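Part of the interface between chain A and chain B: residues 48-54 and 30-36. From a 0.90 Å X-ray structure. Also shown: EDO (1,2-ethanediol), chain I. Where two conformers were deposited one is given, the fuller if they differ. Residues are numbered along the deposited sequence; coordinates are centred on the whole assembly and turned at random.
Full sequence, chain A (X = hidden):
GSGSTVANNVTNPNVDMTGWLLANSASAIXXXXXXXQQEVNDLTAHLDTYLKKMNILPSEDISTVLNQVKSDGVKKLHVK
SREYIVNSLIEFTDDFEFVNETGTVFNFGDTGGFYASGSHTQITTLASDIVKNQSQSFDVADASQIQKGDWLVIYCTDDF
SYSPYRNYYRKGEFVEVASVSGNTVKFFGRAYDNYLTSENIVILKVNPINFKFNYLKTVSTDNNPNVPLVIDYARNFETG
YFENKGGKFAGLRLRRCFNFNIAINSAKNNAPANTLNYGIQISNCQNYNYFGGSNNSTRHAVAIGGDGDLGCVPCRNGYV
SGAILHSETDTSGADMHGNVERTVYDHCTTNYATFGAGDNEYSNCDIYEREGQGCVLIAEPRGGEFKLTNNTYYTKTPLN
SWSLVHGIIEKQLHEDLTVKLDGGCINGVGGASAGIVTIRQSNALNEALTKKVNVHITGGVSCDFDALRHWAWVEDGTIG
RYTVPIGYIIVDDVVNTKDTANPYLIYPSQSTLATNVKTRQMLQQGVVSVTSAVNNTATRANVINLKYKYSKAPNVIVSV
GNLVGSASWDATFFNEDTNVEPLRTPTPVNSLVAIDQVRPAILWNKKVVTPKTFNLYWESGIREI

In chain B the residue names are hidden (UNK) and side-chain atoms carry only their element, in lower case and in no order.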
# COMPACT_ATOMS: atom_id res chain seq x y z
N ASP A 48 1.97 -28.26 -37.55
CA ASP A 48 1.44 -28.75 -38.82
C ASP A 48 2.41 -29.74 -39.50
O ASP A 48 1.93 -30.67 -40.16
CB ASP A 48 1.14 -27.60 -39.77
CG ASP A 48 -0.25 -27.01 -39.58
OD1 ASP A 48 -0.61 -26.71 -38.43
OD2 ASP A 48 -0.93 -26.79 -40.59
N THR A 49 3.72 -29.55 -39.39
CA THR A 49 4.63 -30.50 -40.01
C THR A 49 4.53 -31.85 -39.34
O THR A 49 4.58 -32.92 -40.00
CB THR A 49 6.09 -29.98 -40.00
OG1 THR A 49 6.50 -29.80 -38.69
CG2 THR A 49 6.25 -28.78 -40.89
N TYR A 50 4.39 -31.90 -38.01
CA TYR A 50 4.18 -33.10 -37.27
C TYR A 50 2.87 -33.80 -37.63
O TYR A 50 2.81 -35.03 -37.78
CB TYR A 50 4.21 -32.87 -35.73
CG TYR A 50 5.61 -33.01 -35.15
CD1 TYR A 50 6.51 -31.96 -35.15
CD2 TYR A 50 5.99 -34.20 -34.57
CE1 TYR A 50 7.79 -32.15 -34.59
CE2 TYR A 50 7.25 -34.39 -34.02
CZ TYR A 50 8.14 -33.36 -34.04
OH TYR A 50 9.41 -33.49 -33.51
N LEU A 51 1.79 -33.02 -37.76
CA LEU A 51 0.52 -33.61 -38.16
C LEU A 51 0.64 -34.31 -39.49
O LEU A 51 0.17 -35.44 -39.69
CB LEU A 51 -0.58 -32.52 -38.20
CG LEU A 51 -0.95 -31.95 -36.82
CD1 LEU A 51 -1.80 -30.72 -36.99
CD2 LEU A 51 -1.70 -32.92 -35.98
N LYS A 52 1.28 -33.67 -40.47
CA LYS A 52 1.47 -34.30 -41.77
C LYS A 52 2.31 -35.55 -41.64
O LYS A 52 1.95 -36.63 -42.15
CB LYS A 52 2.14 -33.37 -42.78
CG LYS A 52 2.36 -34.03 -44.16
CD LYS A 52 1.10 -34.01 -44.98
CE LYS A 52 1.25 -34.77 -46.27
NZ LYS A 52 1.50 -36.23 -46.07
N LYS A 53 3.45 -35.46 -40.98
CA LYS A 53 4.39 -36.58 -40.99
C LYS A 53 3.82 -37.77 -40.26
O LYS A 53 4.07 -38.93 -40.65
CB LYS A 53 5.75 -36.13 -40.43
CG LYS A 53 6.85 -37.12 -40.64
CD LYS A 53 7.04 -37.54 -42.08
CE LYS A 53 8.39 -38.21 -42.32
NZ LYS A 53 8.41 -38.86 -43.68
N MET A 54 3.08 -37.54 -39.18
CA MET A 54 2.46 -38.58 -38.41
C MET A 54 1.10 -39.04 -38.96
O MET A 54 0.47 -39.94 -38.43
CB MET A 54 2.31 -38.14 -36.94
CG MET A 54 3.65 -37.95 -36.27
SD MET A 54 3.54 -37.42 -34.55
CE MET A 54 2.77 -38.85 -33.81
N UNK B 30 9.85 -30.21 -51.54
CA UNK B 30 9.24 -31.02 -50.49
C UNK B 30 10.03 -30.94 -49.19
O UNK B 30 11.20 -31.27 -49.18
c UNK B 30 8.43 -34.81 -51.02
c UNK B 30 6.95 -32.99 -50.07
c UNK B 30 9.18 -32.45 -51.06
c UNK B 30 8.38 -33.47 -50.28
N UNK B 31 9.38 -30.46 -48.11
CA UNK B 31 9.96 -30.56 -46.79
C UNK B 31 9.97 -32.03 -46.36
O UNK B 31 9.11 -32.80 -46.81
o UNK B 31 10.59 -28.96 -44.10
c UNK B 31 9.13 -29.70 -45.84
o UNK B 31 9.03 -30.47 -43.57
c UNK B 31 9.65 -29.70 -44.40
N UNK B 32 10.86 -32.41 -45.46
CA UNK B 32 10.93 -33.78 -44.98
C UNK B 32 9.63 -34.25 -44.36
O UNK B 32 9.37 -35.47 -44.30
c UNK B 32 11.92 -33.37 -42.66
c UNK B 32 12.07 -33.97 -44.00
n UNK B 32 13.92 -33.08 -39.38
c UNK B 32 12.87 -32.86 -40.39
c UNK B 32 13.06 -33.74 -41.66
N UNK B 33 8.79 -33.35 -43.85
CA UNK B 33 7.53 -33.75 -43.28
C UNK B 33 6.50 -34.27 -44.27
O UNK B 33 5.55 -34.92 -43.89
c UNK B 33 6.88 -32.55 -42.58
o UNK B 33 6.55 -31.52 -43.49
N UNK B 34 6.67 -33.88 -45.54
CA UNK B 34 5.72 -34.15 -46.58
C UNK B 34 4.89 -32.98 -47.02
O UNK B 34 4.21 -33.10 -48.04
N UNK B 35 4.93 -31.86 -46.32
CA UNK B 35 4.33 -30.63 -46.85
C UNK B 35 5.31 -29.96 -47.78
O UNK B 35 6.53 -30.14 -47.69
c UNK B 35 4.88 -28.88 -45.02
c UNK B 35 4.32 -27.88 -44.00
c UNK B 35 2.91 -30.45 -44.76
c UNK B 35 3.81 -29.69 -45.74
N UNK B 36 4.82 -29.11 -48.70
CA UNK B 36 5.69 -28.40 -49.60
C UNK B 36 6.35 -27.22 -48.91
O UNK B 36 5.91 -26.75 -47.87
c UNK B 36 4.94 -27.88 -50.83
o UNK B 36 4.19 -26.73 -50.50
C1 EDO I . 0.25 -27.79 -43.66
O1 EDO I . 0.17 -26.54 -43.07
C2 EDO I . -0.91 -28.28 -44.49
O2 EDO I . -2.12 -28.33 -43.68
O HOH W 1 4.27 -37.07 -45.03
O HOH W 2 7.48 -37.47 -45.92

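Position 30 of chain B carries four carbons, forked at the second, and reaches nothing on the chain A helix. That branching is leucine, Leu B30, exposed and outside the contact.

Position 31 has two carbons, the second bearing two oxygens, one of them 4.2 Å from Thr A49 CG2. This is the carboxylate of aspartate. Asp B31 points its CA-to-CB bond toward the helix, yet OD2 works inside its own loop, accepting from the backbone N of position 33 at 2.9 Å; OD1 is bonded elsewhere in the structure. Separately, N of position 34 closes the turn by bonding to Asp B31 O at 3.0 Å.

Position 32 shows four carbons in a row ending in nitrogen, and its backbone O lies 3.5 Å from Lys A53 CE. It is lysine. The extended side chain of Lys B32 comes no closer to this stretch of helix than 5.9 Å, from CB to Lys A53 CE.

At position 33 there is one carbon and one oxygen. The CB packs 3.5 Å from Thr A49 O and 3.7 Å from Thr A49 CB, a close fit for a small side chain. This is serine. Ser B33 OG donates to Asp B31 OD2 at 2.7 Å and accepts from N of position 35 at 3.3 Å, so the hydroxyl braces the loop while its carbon meets the helix.

Position 34 has no side-chain atoms: glycine. Gly B34 has phi 106° and psi -10°, where a CB would jam against the preceding carbonyl O; it would also sit tightly, 3.4 Å, against Lys A52 CG.

Position 35 has four carbons, forked at the first, with one arm two carbons long. One branch lies against Thr A49 and another against Lys A52. This is isoleucine: Ile B35 CD1 is 3.8 Å from Thr A49 CG2, and CG2 is 3.6 Å from Lys A52 CB.

Position 36 has one carbon and one oxygen, out of reach of the helix stretch. It is serine; Ser B36 caps the helix that follows.

No direct hydrogen bond joins the two stretches. A turn braced by its own hydrogen bonds packs against the helix by shape, with Ile B35 supplying greasy contact. Lys A52 and Lys A53 lay their aliphatic carbons along the turn and use water at their tips: one water accepts from Lys A52 NZ (3.1 Å) and donates to Ser B33 O (2.7 Å), another accepts from Lys A53 NZ (2.8 Å) and donates to Lys B32 O (3.2 Å). The rule: brace the loop internally, fit it by shape, and leave edge carbonyls to water-bridged lysines.

Chain B, residues 30-36: LDKSGIS
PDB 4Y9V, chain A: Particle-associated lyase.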